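Local coordinates for protein DNA polymerase III, beta subunit (Thermotoga maritima, PDB 1VPK) that probably tethers DNA polymerase and other proteins to DNA and confers processivity, as a ring-shaped head-to-tail homodimeric sliding clamp that encircles the duplex, at residues Thr19-Leu22 with Lys23-Thr27; Leu236-Asn239 with Asp240-Thr243; Ser270-Glu273 with Leu274-Leu278; Ser305-Pro308 with Asp309-Glu312. All coordinates share one frame; numbering follows the deposited sequence. Where two conformers were deposited one is given.

Contact 1 (Thr19-Leu22 with Lys23-Thr27)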
ATOM      1  N   THR A  19      28.748  -2.545  -3.277  1.00 48.35           N
ATOM      2  CA  THR A  19      27.526  -2.105  -2.613  1.00 47.41           C
ATOM      3  C   THR A  19      26.459  -3.208  -2.620  1.00 47.35           C
ATOM      4  O   THR A  19      25.757  -3.428  -1.647  1.00 45.95           O
ATOM      5  CB  THR A  19      27.016  -0.870  -3.296  1.00 46.49           C
ATOM      6  OG1 THR A  19      28.026   0.134  -3.174  1.00 43.32           O
ATOM      7  CG2 THR A  19      25.748  -0.407  -2.659  1.00 48.23           C
ATOM      8  N   LEU A  20      26.380  -3.918  -3.716  1.00 47.53           N
ATOM      9  CA  LEU A  20      25.477  -5.059  -3.849  1.00 49.15           C
ATOM     10  C   LEU A  20      25.717  -6.139  -2.770  1.00 49.23           C
ATOM     11  O   LEU A  20      24.742  -6.662  -2.165  1.00 49.94           O
ATOM     12  CB  LEU A  20      25.621  -5.617  -5.272  1.00 48.88           C
ATOM     13  CG  LEU A  20      24.620  -6.707  -5.608  1.00 54.12           C
ATOM     14  CD1 LEU A  20      23.154  -6.186  -5.531  1.00 57.64           C
ATOM     15  CD2 LEU A  20      24.945  -7.246  -6.985  1.00 55.34           C
ATOM     16  N   GLU A  21      26.993  -6.441  -2.489  1.00 49.73           N
ATOM     17  CA  GLU A  21      27.356  -7.403  -1.419  1.00 49.46           C
ATOM     18  C   GLU A  21      26.935  -6.931  -0.037  1.00 49.49           C
ATOM     19  O   GLU A  21      26.361  -7.703   0.735  1.00 48.49           O
ATOM     20  CB  GLU A  21      28.849  -7.670  -1.427  1.00 50.01           C
ATOM     21  CG  GLU A  21      29.359  -8.572  -0.310  1.00 52.14           C
ATOM     22  CD  GLU A  21      28.850 -10.015  -0.324  1.00 53.01           C
ATOM     23  OE1 GLU A  21      28.226 -10.489  -1.308  1.00 53.72           O
ATOM     24  OE2 GLU A  21      29.165 -10.721   0.654  1.00 53.31           O
ATOM     25  N   LEU A  22      27.269  -5.679   0.301  1.00 48.93           N
ATOM     26  CA  LEU A  22      26.904  -5.128   1.565  1.00 49.17           C
ATOM     27  C   LEU A  22      25.407  -5.121   1.729  1.00 49.06           C
ATOM     28  O   LEU A  22      24.901  -5.440   2.808  1.00 50.73           O
ATOM     29  CB  LEU A  22      27.465  -3.679   1.717  1.00 49.79           C
ATOM     30  CG  LEU A  22      27.289  -3.027   3.080  1.00 48.74           C
ATOM     31  CD1 LEU A  22      28.041  -3.803   4.180  1.00 49.54           C
ATOM     32  CD2 LEU A  22      27.752  -1.541   3.031  1.00 49.84           C
ATOM     33  N   LYS A  23      24.699  -4.642   0.716  1.00 49.26           N
ATOM     34  CA  LYS A  23      23.235  -4.620   0.716  1.00 50.74           C
ATOM     35  C   LYS A  23      22.609  -6.012   0.947  1.00 49.63           C
ATOM     36  O   LYS A  23      21.697  -6.191   1.768  1.00 50.04           O
ATOM     37  CB  LYS A  23      22.759  -4.078  -0.624  1.00 51.29           C
ATOM     38  CG  LYS A  23      21.266  -3.765  -0.684  1.00 54.21           C
ATOM     39  CD  LYS A  23      20.928  -2.931  -1.960  1.00 55.51           C
ATOM     40  CE  LYS A  23      21.160  -3.699  -3.266  1.00 59.40           C
ATOM     41  NZ  LYS A  23      20.729  -2.934  -4.514  1.00 60.26           N
ATOM     42  N   ASP A  24      23.086  -6.988   0.179  1.00 49.52           N
ATOM     43  CA  ASP A  24      22.648  -8.394   0.284  1.00 49.58           C
ATOM     44  C   ASP A  24      22.860  -8.968   1.698  1.00 48.62           C
ATOM     45  O   ASP A  24      21.952  -9.562   2.283  1.00 46.45           O
ATOM     46  CB  ASP A  24      23.380  -9.232  -0.774  0.50 49.53           C
ATOM     47  CG  ASP A  24      22.964  -8.875  -2.202  0.50 50.21           C
ATOM     48  OD1 ASP A  24      22.238  -7.860  -2.397  0.50 51.58           O
ATOM     49  OD2 ASP A  24      23.368  -9.612  -3.136  0.50 51.80           O
ATOM     50  N   LYS A  25      24.041  -8.774   2.276  1.00 48.82           N
ATOM     51  CA  LYS A  25      24.311  -9.320   3.628  1.00 49.16           C
ATOM     52  C   LYS A  25      23.556  -8.628   4.774  1.00 50.21           C
ATOM     53  O   LYS A  25      23.112  -9.286   5.731  1.00 49.83           O
ATOM     54  CB  LYS A  25      25.834  -9.367   3.897  1.00 49.40           C
ATOM     55  CG  LYS A  25      26.562 -10.269   2.884  1.00 50.30           C
ATOM     56  CD  LYS A  25      26.264 -11.768   3.210  1.00 52.32           C
ATOM     57  CE  LYS A  25      26.606 -12.758   2.101  1.00 50.90           C
ATOM     58  NZ  LYS A  25      27.954 -12.780   1.534  1.00 51.94           N
ATOM     59  N   ILE A  26      23.395  -7.308   4.676  1.00 49.02           N
ATOM     60  CA  ILE A  26      22.556  -6.568   5.616  1.00 50.35           C
ATOM     61  C   ILE A  26      21.114  -7.060   5.538  1.00 50.32           C
ATOM     62  O   ILE A  26      20.495  -7.318   6.556  1.00 49.83           O
ATOM     63  CB  ILE A  26      22.661  -5.043   5.361  1.00 49.72           C
ATOM     64  CG1 ILE A  26      24.055  -4.538   5.780  1.00 49.87           C
ATOM     65  CG2 ILE A  26      21.509  -4.270   6.008  1.00 52.77           C
ATOM     66  CD1 ILE A  26      24.284  -4.514   7.201  1.00 57.31           C
ATOM     67  N   THR A  27      20.580  -7.150   4.318  1.00 50.69           N
ATOM     68  CA  THR A  27      19.216  -7.592   4.082  1.00 51.12           C
ATOM     69  C   THR A  27      18.983  -8.978   4.638  1.00 51.53           C
ATOM     70  O   THR A  27      17.964  -9.240   5.297  1.00 50.99           O
ATOM     71  CB  THR A  27      18.906  -7.576   2.555  1.00 51.57           C
ATOM     72  OG1 THR A  27      19.029  -6.232   2.094  1.00 52.30           O
ATOM     73  CG2 THR A  27      17.515  -8.015   2.251  1.00 52.61           C
TER
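Glu21 and Lys25 stand one turn apart on helix 19-29 and form a salt bridge. NZ of Lys25 lies a short 2.5 Å from OE2 of Glu21. It arrives on the syn side of the carboxylate, 23° out of its plane. Both side chains fold to meet. Glu21 bends about its CB-CG bond (chi2 64°), which brings its carboxylate across to the lysine chain. Lys25 CG lies 3.5 Å from Glu21 OE2, so the base of the lysine also packs on that oxygen. OE2 accepts a second bond, from the backbone N of Asn70. NZ has further partners in the backbone O of Thr68 and the carboxylate of Asp240. The pair is therefore held from several directions.

The backbone bonds are those of a regular alpha helix. Lys23 N reaches Thr19 O at 2.9 Å, and the next three residues repeat the pattern. One side chain joins this ladder. OG1 of Thr27 lies 2.7 Å from Lys23 O and donates to it from above the carbonyl plane. Thr27 N comes to the same oxygen from the opposite face.

Apolar contacts are lighter. CD1 of Leu20 touches CE of Lys23 at 3.9 Å, on the more exposed side. CD1 of Leu22 is 4.4 Å from CG1 of Ile26, so these two lie next to each other more than they interlock.

Their shared face is the buried one. Leu22 and Ile26 rest on Ile56 of strand 53-59. Ile26 also meets Phe45 and Phe47 of strand 44-50, and Ile87, Gln88 and Val91 of helix 87-91.

Contact 2 (Leu236-Asn239 with Asp240-Thr243)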
ATOM      1  N   LEU A 236      20.512 -23.349   9.638  1.00 48.50           N
ATOM      2  CA  LEU A 236      20.267 -23.286   8.223  1.00 51.01           C
ATOM      3  C   LEU A 236      21.442 -22.504   7.635  1.00 52.17           C
ATOM      4  O   LEU A 236      21.634 -21.325   7.967  1.00 52.06           O
ATOM      5  CB  LEU A 236      18.967 -22.544   7.967  1.00 51.40           C
ATOM      6  CG  LEU A 236      18.362 -22.635   6.573  1.00 53.39           C
ATOM      7  CD1 LEU A 236      17.149 -23.570   6.616  1.00 56.66           C
ATOM      8  CD2 LEU A 236      17.926 -21.280   6.103  1.00 55.36           C
ATOM      9  N   SER A 237      22.226 -23.163   6.793  1.00 53.30           N
ATOM     10  CA  SER A 237      23.510 -22.640   6.322  1.00 54.39           C
ATOM     11  C   SER A 237      23.531 -22.547   4.800  1.00 54.34           C
ATOM     12  O   SER A 237      23.094 -23.489   4.097  1.00 52.46           O
ATOM     13  CB  SER A 237      24.641 -23.615   6.709  1.00 55.19           C
ATOM     14  OG  SER A 237      24.809 -23.672   8.114  1.00 59.71           O
ATOM     15  N   THR A 238      24.063 -21.430   4.308  1.00 54.17           N
ATOM     16  CA  THR A 238      24.546 -21.313   2.943  1.00 54.81           C
ATOM     17  C   THR A 238      26.079 -21.185   3.020  1.00 55.04           C
ATOM     18  O   THR A 238      26.675 -21.327   4.086  1.00 54.62           O
ATOM     19  CB  THR A 238      23.945 -20.090   2.209  1.00 54.93           C
ATOM     20  OG1 THR A 238      24.517 -18.875   2.719  1.00 54.74           O
ATOM     21  CG2 THR A 238      22.424 -20.042   2.387  1.00 55.10           C
ATOM     22  N   ASN A 239      26.700 -20.977   1.860  1.00 54.84           N
ATOM     23  CA  ASN A 239      28.123 -20.693   1.701  1.00 54.86           C
ATOM     24  C   ASN A 239      28.649 -19.652   2.711  1.00 53.84           C
ATOM     25  O   ASN A 239      29.639 -19.903   3.411  1.00 55.07           O
ATOM     26  CB  ASN A 239      28.279 -20.138   0.268  1.00 56.07           C
ATOM     27  CG  ASN A 239      29.687 -20.127  -0.227  1.00 60.41           C
ATOM     28  OD1 ASN A 239      30.417 -21.123  -0.115  1.00 69.01           O
ATOM     29  ND2 ASN A 239      30.074 -19.011  -0.856  1.00 64.89           N
ATOM     30  N   ASP A 240      27.922 -18.535   2.819  1.00 51.38           N
ATOM     31  CA  ASP A 240      28.390 -17.279   3.447  1.00 49.73           C
ATOM     32  C   ASP A 240      27.599 -16.887   4.699  1.00 49.56           C
ATOM     33  O   ASP A 240      27.978 -15.928   5.371  1.00 49.06           O
ATOM     34  CB  ASP A 240      28.153 -16.111   2.485  0.65 48.68           C
ATOM     35  CG  ASP A 240      29.106 -16.034   1.375  0.65 49.60           C
ATOM     36  OD1 ASP A 240      30.155 -16.723   1.376  0.65 53.74           O
ATOM     37  OD2 ASP A 240      28.786 -15.248   0.454  0.65 49.23           O
ATOM     38  N   VAL A 241      26.502 -17.594   4.975  1.00 49.09           N
ATOM     39  CA  VAL A 241      25.517 -17.211   5.976  1.00 49.87           C
ATOM     40  C   VAL A 241      25.138 -18.392   6.858  1.00 50.26           C
ATOM     41  O   VAL A 241      24.614 -19.408   6.389  1.00 49.93           O
ATOM     42  CB  VAL A 241      24.240 -16.546   5.340  1.00 50.93           C
ATOM     43  CG1 VAL A 241      23.325 -15.961   6.431  1.00 51.02           C
ATOM     44  CG2 VAL A 241      24.641 -15.430   4.419  1.00 51.21           C
ATOM     45  N   GLU A 242      25.421 -18.253   8.157  1.00 50.24           N
ATOM     46  CA  GLU A 242      24.957 -19.215   9.163  1.00 50.62           C
ATOM     47  C   GLU A 242      23.806 -18.628   9.934  1.00 50.66           C
ATOM     48  O   GLU A 242      23.929 -17.567  10.577  1.00 49.28           O
ATOM     49  CB  GLU A 242      26.061 -19.565  10.137  1.00 50.54           C
ATOM     50  CG  GLU A 242      27.180 -20.370   9.506  1.00 54.73           C
ATOM     51  CD  GLU A 242      26.818 -21.851   9.284  1.00 59.62           C
ATOM     52  OE1 GLU A 242      26.013 -22.433  10.073  1.00 61.63           O
ATOM     53  OE2 GLU A 242      27.371 -22.429   8.319  1.00 61.69           O
ATOM     54  N   THR A 243      22.673 -19.328   9.880  1.00 50.42           N
ATOM     55  CA  THR A 243      21.514 -18.971  10.664  1.00 50.14           C
ATOM     56  C   THR A 243      21.243 -20.098  11.648  1.00 49.99           C
ATOM     57  O   THR A 243      21.173 -21.239  11.240  1.00 48.10           O
ATOM     58  CB  THR A 243      20.294 -18.730   9.749  1.00 50.97           C
ATOM     59  OG1 THR A 243      20.584 -17.638   8.858  1.00 50.50           O
ATOM     60  CG2 THR A 243      19.060 -18.391  10.542  1.00 53.58           C
TER
HETATM   61  O   HOH W   1      21.688 -19.093   6.585  1.00 47.13           O
HETATM   62  O   HOH W   2      28.092 -21.181   6.084  1.00 51.28           O
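Leu236-Ser237 and Glu242-Thr243 pair as antiparallel strands, and Asn239-Asp240 make the tight turn between them. Leu236 and Thr243 are a hydrogen-bonded pair, with Leu236 N 2.7 Å from Thr243 O. Ser237 and Glu242 form the next, non-hydrogen-bonded pair. Thr238 N then bonds to Val241 O at 3.0 Å and closes the turn.

On the Ser237 and Glu242 face, OG of Ser237 donates to OE1 of Glu242 at 2.6 Å. The hydroxyl sits above the carboxylate plane, 42° out of it. Glu242 bends at chi2 (-76°), and this lays its carboxylate over the serine. A water lies between OE2 of Glu242 and the backbone O of Thr238.

At the turn, OG1 of Thr238 stands between its own backbone N and carbonyl carbon (chi1 72°). It faces the turn amides and accepts weak bonds from Asp240 N and Val241 N, the latter at 3.3 Å. On the Leu236 and Thr243 face, another water donates to Leu236 O and Val241 O and accepts from Thr243 OG1, 2.9 Å away.

The hairpin lies inside a large antiparallel sheet. Strand 224-229 flanks it next to Leu236, and strand 63-68 next to Val241 and Thr243. Helix 207-218 covers Leu236 and Thr243 through Val216.

Contact 3 (Ser270-Glu273 with Leu274-Leu278)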
ATOM      1  N   SER A 270     -13.390 -23.709 -10.160  1.00 46.50           N
ATOM      2  CA  SER A 270     -12.314 -22.826 -10.622  1.00 47.56           C
ATOM      3  C   SER A 270     -11.793 -21.965  -9.454  1.00 47.66           C
ATOM      4  O   SER A 270     -12.567 -21.429  -8.681  1.00 47.02           O
ATOM      5  CB  SER A 270     -12.797 -21.946 -11.804  1.00 48.18           C
ATOM      6  OG  SER A 270     -12.072 -20.740 -11.815  1.00 48.14           O
ATOM      7  N   ARG A 271     -10.476 -21.885  -9.298  1.00 48.25           N
ATOM      8  CA  ARG A 271      -9.884 -21.036  -8.257  1.00 48.35           C
ATOM      9  C   ARG A 271     -10.220 -19.534  -8.465  1.00 49.02           C
ATOM     10  O   ARG A 271     -10.602 -18.849  -7.532  1.00 47.30           O
ATOM     11  CB  ARG A 271      -8.368 -21.254  -8.237  1.00 49.30           C
ATOM     12  CG  ARG A 271      -7.635 -20.609  -7.056  1.00 51.17           C
ATOM     13  CD  ARG A 271      -6.200 -21.035  -7.058  1.00 53.77           C
ATOM     14  NE  ARG A 271      -5.499 -20.492  -8.215  1.00 51.51           N
ATOM     15  CZ  ARG A 271      -4.865 -19.330  -8.263  1.00 56.88           C
ATOM     16  NH1 ARG A 271      -4.764 -18.544  -7.195  1.00 56.73           N
ATOM     17  NH2 ARG A 271      -4.274 -18.976  -9.404  1.00 57.43           N
ATOM     18  N   LYS A 272     -10.059 -19.042  -9.688  1.00 48.55           N
ATOM     19  CA  LYS A 272     -10.488 -17.674 -10.062  1.00 50.37           C
ATOM     20  C   LYS A 272     -11.982 -17.431  -9.801  1.00 49.34           C
ATOM     21  O   LYS A 272     -12.332 -16.412  -9.233  1.00 49.00           O
ATOM     22  CB  LYS A 272     -10.208 -17.437 -11.542  1.00 50.78           C
ATOM     23  CG  LYS A 272     -10.589 -16.076 -12.107  1.00 53.97           C
ATOM     24  CD  LYS A 272     -10.392 -16.050 -13.602  1.00 54.46           C
ATOM     25  CE  LYS A 272     -10.493 -14.644 -14.173  1.00 60.63           C
ATOM     26  NZ  LYS A 272      -9.329 -13.777 -13.764  1.00 63.77           N
ATOM     27  N   GLU A 273     -12.826 -18.379 -10.192  1.00 48.32           N
ATOM     28  CA  GLU A 273     -14.317 -18.335 -10.031  1.00 48.95           C
ATOM     29  C   GLU A 273     -14.761 -18.205  -8.571  1.00 46.39           C
ATOM     30  O   GLU A 273     -15.538 -17.319  -8.193  1.00 45.51           O
ATOM     31  CB  GLU A 273     -14.911 -19.633 -10.664  1.00 49.70           C
ATOM     32  CG  GLU A 273     -16.357 -20.020 -10.354  1.00 51.27           C
ATOM     33  CD  GLU A 273     -16.859 -21.347 -11.058  1.00 55.31           C
ATOM     34  OE1 GLU A 273     -16.090 -22.330 -11.358  1.00 54.99           O
ATOM     35  OE2 GLU A 273     -18.104 -21.396 -11.253  1.00 66.93           O
ATOM     36  N   LEU A 274     -14.201 -19.043  -7.728  1.00 45.58           N
ATOM     37  CA  LEU A 274     -14.481 -18.958  -6.306  1.00 45.01           C
ATOM     38  C   LEU A 274     -13.889 -17.710  -5.656  1.00 45.93           C
ATOM     39  O   LEU A 274     -14.527 -17.120  -4.785  1.00 46.81           O
ATOM     40  CB  LEU A 274     -13.941 -20.187  -5.626  1.00 45.20           C
ATOM     41  CG  LEU A 274     -14.239 -20.320  -4.131  1.00 44.20           C
ATOM     42  CD1 LEU A 274     -15.714 -20.301  -3.861  1.00 43.43           C
ATOM     43  CD2 LEU A 274     -13.611 -21.607  -3.628  1.00 47.02           C
ATOM     44  N   ARG A 275     -12.652 -17.354  -5.998  1.00 47.16           N
ATOM     45  CA  ARG A 275     -12.041 -16.098  -5.496  1.00 48.36           C
ATOM     46  C   ARG A 275     -12.920 -14.895  -5.815  1.00 47.65           C
ATOM     47  O   ARG A 275     -13.171 -14.044  -4.963  1.00 45.56           O
ATOM     48  CB  ARG A 275     -10.636 -15.926  -6.087  1.00 47.95           C
ATOM     49  CG  ARG A 275      -9.839 -14.679  -5.660  1.00 52.01           C
ATOM     50  CD  ARG A 275      -8.893 -14.128  -6.807  1.00 57.00           C
ATOM     51  NE  ARG A 275      -8.135 -15.222  -7.453  1.00 66.51           N
ATOM     52  CZ  ARG A 275      -7.709 -15.260  -8.723  1.00 67.12           C
ATOM     53  NH1 ARG A 275      -7.916 -14.238  -9.554  1.00 70.92           N
ATOM     54  NH2 ARG A 275      -7.065 -16.350  -9.160  1.00 65.75           N
ATOM     55  N   GLU A 276     -13.436 -14.835  -7.035  1.00 46.39           N
ATOM     56  CA  GLU A 276     -14.281 -13.727  -7.427  1.00 47.62           C
ATOM     57  C   GLU A 276     -15.620 -13.734  -6.685  1.00 46.11           C
ATOM     58  O   GLU A 276     -16.170 -12.701  -6.319  1.00 45.55           O
ATOM     59  CB  GLU A 276     -14.457 -13.721  -8.954  1.00 47.77           C
ATOM     60  CG  GLU A 276     -13.221 -13.267  -9.684  1.00 50.38           C
ATOM     61  CD  GLU A 276     -13.289 -13.437 -11.220  1.00 53.26           C
ATOM     62  OE1 GLU A 276     -14.263 -14.006 -11.783  1.00 60.33           O
ATOM     63  OE2 GLU A 276     -12.306 -13.022 -11.867  1.00 62.84           O
ATOM     64  N   SER A 277     -16.160 -14.911  -6.464  1.00 46.92           N
ATOM     65  CA  SER A 277     -17.417 -15.074  -5.721  1.00 46.41           C
ATOM     66  C   SER A 277     -17.208 -14.673  -4.286  1.00 46.78           C
ATOM     67  O   SER A 277     -18.042 -13.962  -3.714  1.00 44.91           O
ATOM     68  CB  SER A 277     -17.891 -16.535  -5.796  1.00 46.84           C
ATOM     69  OG  SER A 277     -19.165 -16.697  -5.196  1.00 48.36           O
ATOM     70  N   LEU A 278     -16.096 -15.134  -3.686  1.00 47.08           N
ATOM     71  CA  LEU A 278     -15.766 -14.717  -2.303  1.00 47.76           C
ATOM     72  C   LEU A 278     -15.641 -13.202  -2.180  1.00 47.66           C
ATOM     73  O   LEU A 278     -16.204 -12.583  -1.264  1.00 47.34           O
ATOM     74  CB  LEU A 278     -14.495 -15.433  -1.809  1.00 48.06           C
ATOM     75  CG  LEU A 278     -14.817 -16.896  -1.498  1.00 49.03           C
ATOM     76  CD1 LEU A 278     -13.575 -17.750  -1.425  1.00 54.10           C
ATOM     77  CD2 LEU A 278     -15.644 -17.063  -0.213  1.00 48.55           C
TER
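Lys272 and Glu276, Arg271 and Arg275 meet in i, i+4 pairs at the start of helix 271-285, whose two sides differ in grip. The tight side is the capped end and the buried face. Ser270 is the N-cap. Its OG accepts from Glu273 N at 3.0 Å, and its own N donates to Glu273 OE1 at 3.3 Å, on the anti side of the carboxylate. This reciprocal pair is a capping box. Leu274 N bonds to Ser270 O at 3.0 Å and starts the regular helix ladder. The Leu274 side chain is buried against Met301, Leu303, Met349 and Leu339. OG of Ser277 bonds to Asp315.

The outer side is looser. The Lys272-Glu276 salt bridge is long, with NZ 3.6 Å from OE2. The lysine chain crosses the acid at an angle, and its CE is 3.4 Å from the same OE2. With an alanine in place of Glu276, the ammonium of Lys272 would probably lose its acidic mate on this helix and be freer to swing.

Arg275 folds back toward the helix start. Its NH2 stands 3.5 Å above the plane of the Arg271 guanidinium, offset toward the rim, with the two planes 51° apart. The face of the Arg275 group lies over CA of Lys272. Arg271 is fixed by the backbone O atoms of Leu339 and Thr344.

Three basic side chains thus gather within the first five residues of the helix. Glu276 probably offsets Lys272, the two carbonyls hold Arg271, and Arg275 lies against Glu336, while the capping box closes the helix start.

Contact 4 (Ser305-Pro308 with Asp309-Glu312)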
ATOM      1  N   SER A 305     -24.178 -14.309   2.154  1.00 45.39           N
ATOM      2  CA  SER A 305     -23.793 -13.525   3.345  1.00 46.21           C
ATOM      3  C   SER A 305     -24.866 -12.487   3.684  1.00 45.91           C
ATOM      4  O   SER A 305     -25.529 -11.933   2.808  1.00 43.80           O
ATOM      5  CB  SER A 305     -22.385 -12.922   3.160  1.00 45.94           C
ATOM      6  OG  SER A 305     -21.900 -12.355   4.380  1.00 50.74           O
ATOM      7  N   LYS A 306     -25.075 -12.247   4.982  1.00 46.14           N
ATOM      8  CA  LYS A 306     -26.112 -11.330   5.414  1.00 48.15           C
ATOM      9  C   LYS A 306     -25.555 -10.428   6.475  1.00 47.34           C
ATOM     10  O   LYS A 306     -24.756 -10.848   7.303  1.00 47.36           O
ATOM     11  CB  LYS A 306     -27.341 -12.048   5.967  1.00 48.79           C
ATOM     12  CG  LYS A 306     -27.878 -13.122   5.087  1.00 51.24           C
ATOM     13  CD  LYS A 306     -29.116 -13.817   5.695  1.00 51.97           C
ATOM     14  CE  LYS A 306     -29.519 -15.033   4.797  1.00 57.11           C
ATOM     15  NZ  LYS A 306     -30.947 -15.445   5.065  1.00 62.17           N
ATOM     16  N   SER A 307     -25.959  -9.177   6.397  1.00 47.82           N
ATOM     17  CA  SER A 307     -25.696  -8.190   7.410  1.00 48.04           C
ATOM     18  C   SER A 307     -27.039  -7.643   7.817  1.00 48.13           C
ATOM     19  O   SER A 307     -27.786  -7.162   6.955  1.00 45.03           O
ATOM     20  CB  SER A 307     -24.841  -7.067   6.852  1.00 47.72           C
ATOM     21  OG  SER A 307     -25.116  -5.871   7.542  1.00 49.60           O
ATOM     22  N   PRO A 308     -27.338  -7.675   9.136  1.00 49.52           N
ATOM     23  CA  PRO A 308     -28.616  -7.197   9.620  1.00 50.50           C
ATOM     24  C   PRO A 308     -28.946  -5.836   9.014  1.00 51.97           C
ATOM     25  O   PRO A 308     -30.057  -5.560   8.568  1.00 53.27           O
ATOM     26  CB  PRO A 308     -28.417  -7.052  11.161  1.00 50.12           C
ATOM     27  CG  PRO A 308     -27.289  -7.961  11.496  1.00 50.62           C
ATOM     28  CD  PRO A 308     -26.432  -8.085  10.235  1.00 49.91           C
ATOM     29  N   ASP A 309     -27.946  -4.941   9.005  1.00 53.45           N
ATOM     30  CA  ASP A 309     -28.268  -3.489   8.839  1.00 54.21           C
ATOM     31  C   ASP A 309     -28.044  -3.032   7.415  1.00 52.97           C
ATOM     32  O   ASP A 309     -28.612  -2.045   6.993  1.00 53.05           O
ATOM     33  CB  ASP A 309     -27.469  -2.632   9.834  1.00 55.88           C
ATOM     34  CG  ASP A 309     -27.926  -2.834  11.226  1.00 61.46           C
ATOM     35  OD1 ASP A 309     -29.178  -2.382  11.522  1.00 70.19           O
ATOM     36  OD2 ASP A 309     -27.128  -3.379  12.046  1.00 72.84           O
ATOM     37  N   TYR A 310     -27.240  -3.759   6.664  1.00 51.74           N
ATOM     38  CA  TYR A 310     -26.895  -3.313   5.332  1.00 51.33           C
ATOM     39  C   TYR A 310     -27.559  -4.101   4.208  1.00 49.55           C
ATOM     40  O   TYR A 310     -27.931  -3.519   3.164  1.00 47.88           O
ATOM     41  CB  TYR A 310     -25.388  -3.321   5.173  1.00 52.33           C
ATOM     42  CG  TYR A 310     -24.740  -2.192   5.904  1.00 51.53           C
ATOM     43  CD1 TYR A 310     -24.639  -0.941   5.329  1.00 52.41           C
ATOM     44  CD2 TYR A 310     -24.226  -2.384   7.189  1.00 55.67           C
ATOM     45  CE1 TYR A 310     -24.025   0.108   6.005  1.00 53.58           C
ATOM     46  CE2 TYR A 310     -23.616  -1.356   7.889  1.00 54.41           C
ATOM     47  CZ  TYR A 310     -23.506  -0.113   7.296  1.00 54.76           C
ATOM     48  OH  TYR A 310     -22.905   0.896   8.011  1.00 54.65           O
ATOM     49  N   GLY A 311     -27.732  -5.405   4.397  1.00 46.65           N
ATOM     50  CA  GLY A 311     -28.321  -6.211   3.348  1.00 46.28           C
ATOM     51  C   GLY A 311     -27.827  -7.624   3.337  1.00 45.96           C
ATOM     52  O   GLY A 311     -27.325  -8.110   4.377  1.00 45.19           O
ATOM     53  N   GLU A 312     -28.042  -8.266   2.185  1.00 44.96           N
ATOM     54  CA  GLU A 312     -27.737  -9.667   1.897  1.00 45.29           C
ATOM     55  C   GLU A 312     -27.118  -9.739   0.484  1.00 43.48           C
ATOM     56  O   GLU A 312     -27.322  -8.843  -0.336  1.00 41.80           O
ATOM     57  CB  GLU A 312     -29.019 -10.519   1.901  1.00 46.01           C
ATOM     58  CG  GLU A 312     -29.668 -10.673   3.296  1.00 51.87           C
ATOM     59  CD  GLU A 312     -31.106 -10.165   3.342  1.00 56.41           C
ATOM     60  OE1 GLU A 312     -31.881 -10.465   2.398  1.00 64.12           O
ATOM     61  OE2 GLU A 312     -31.454  -9.455   4.308  1.00 60.63           O
TER
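The tip of the beta hairpin of strands 300-307 and 311-318 is closed by Ser307 and Gly311, a hydrogen-bonded antiparallel pair with Pro308, Asp309 and Tyr310 between them. Ser307 N bonds to Gly311 O at 2.7 Å. Gly311 N returns to Ser307 O at 3.1 Å. Gly311 has backbone angles at which a side chain would press on the carbonyl O of Tyr310.

The Ser307 hydroxyl serves the loop amides. With chi1 at 151°, OG is turned roughly away from its own backbone N, which points it at the amides of Asp309 and Tyr310. It accepts from Tyr310 N at 3.1 Å and, weakly, from Asp309 N at 3.3 Å. OG also lies in the plane of the Tyr310 ring, at its edge, 3.6 Å from CD2. Were an alanine to replace Ser307, Tyr310 N would probably lose its closer acceptor and the turn and ring would be less firmly set.

Beyond the turn, Lys306 and Glu312 form a non-hydrogen-bonded pair. Their chains cross at CG, with Lys306 CG 3.5 Å from Glu312 CG, but the charged ends do not meet. Glu312 CA makes a CA-H...O contact of 3.3 Å with Ser305 O.

Tyr310 makes a cation-pi contact with Lys287 and packs on Val86 of the second subunit. Asp309 O bonds to Thr120 of that subunit. Gly311 and Glu312 pair with one of its strands, so the sheet runs on across the interface. Such edge-strand pairing is characteristic of the head-to-tail joint of the beta sliding clamp ring.

Contacts 1 and 2 touch, although one belongs to the N-terminal and the other to the central domain. Lys25 NZ is 2.8 Å from Asp240 OD2, so a helix and a hairpin tip are joined by charge. Contacts 3 and 4 both belong to the C-terminal domain. Their centres are about 21 Å apart, and helix 271-285 of contact 3 also packs on Ser305 and Ser307 of contact 4. All four are partly buried, and contact 4 has the largest share of exposed residues. In contact 1 the lysine of the salt bridge is itself buried; in contact 3 the long salt bridge lies on the more open side. The two hairpins use hydroxyls at their turns. Only contact 4 reaches the second subunit.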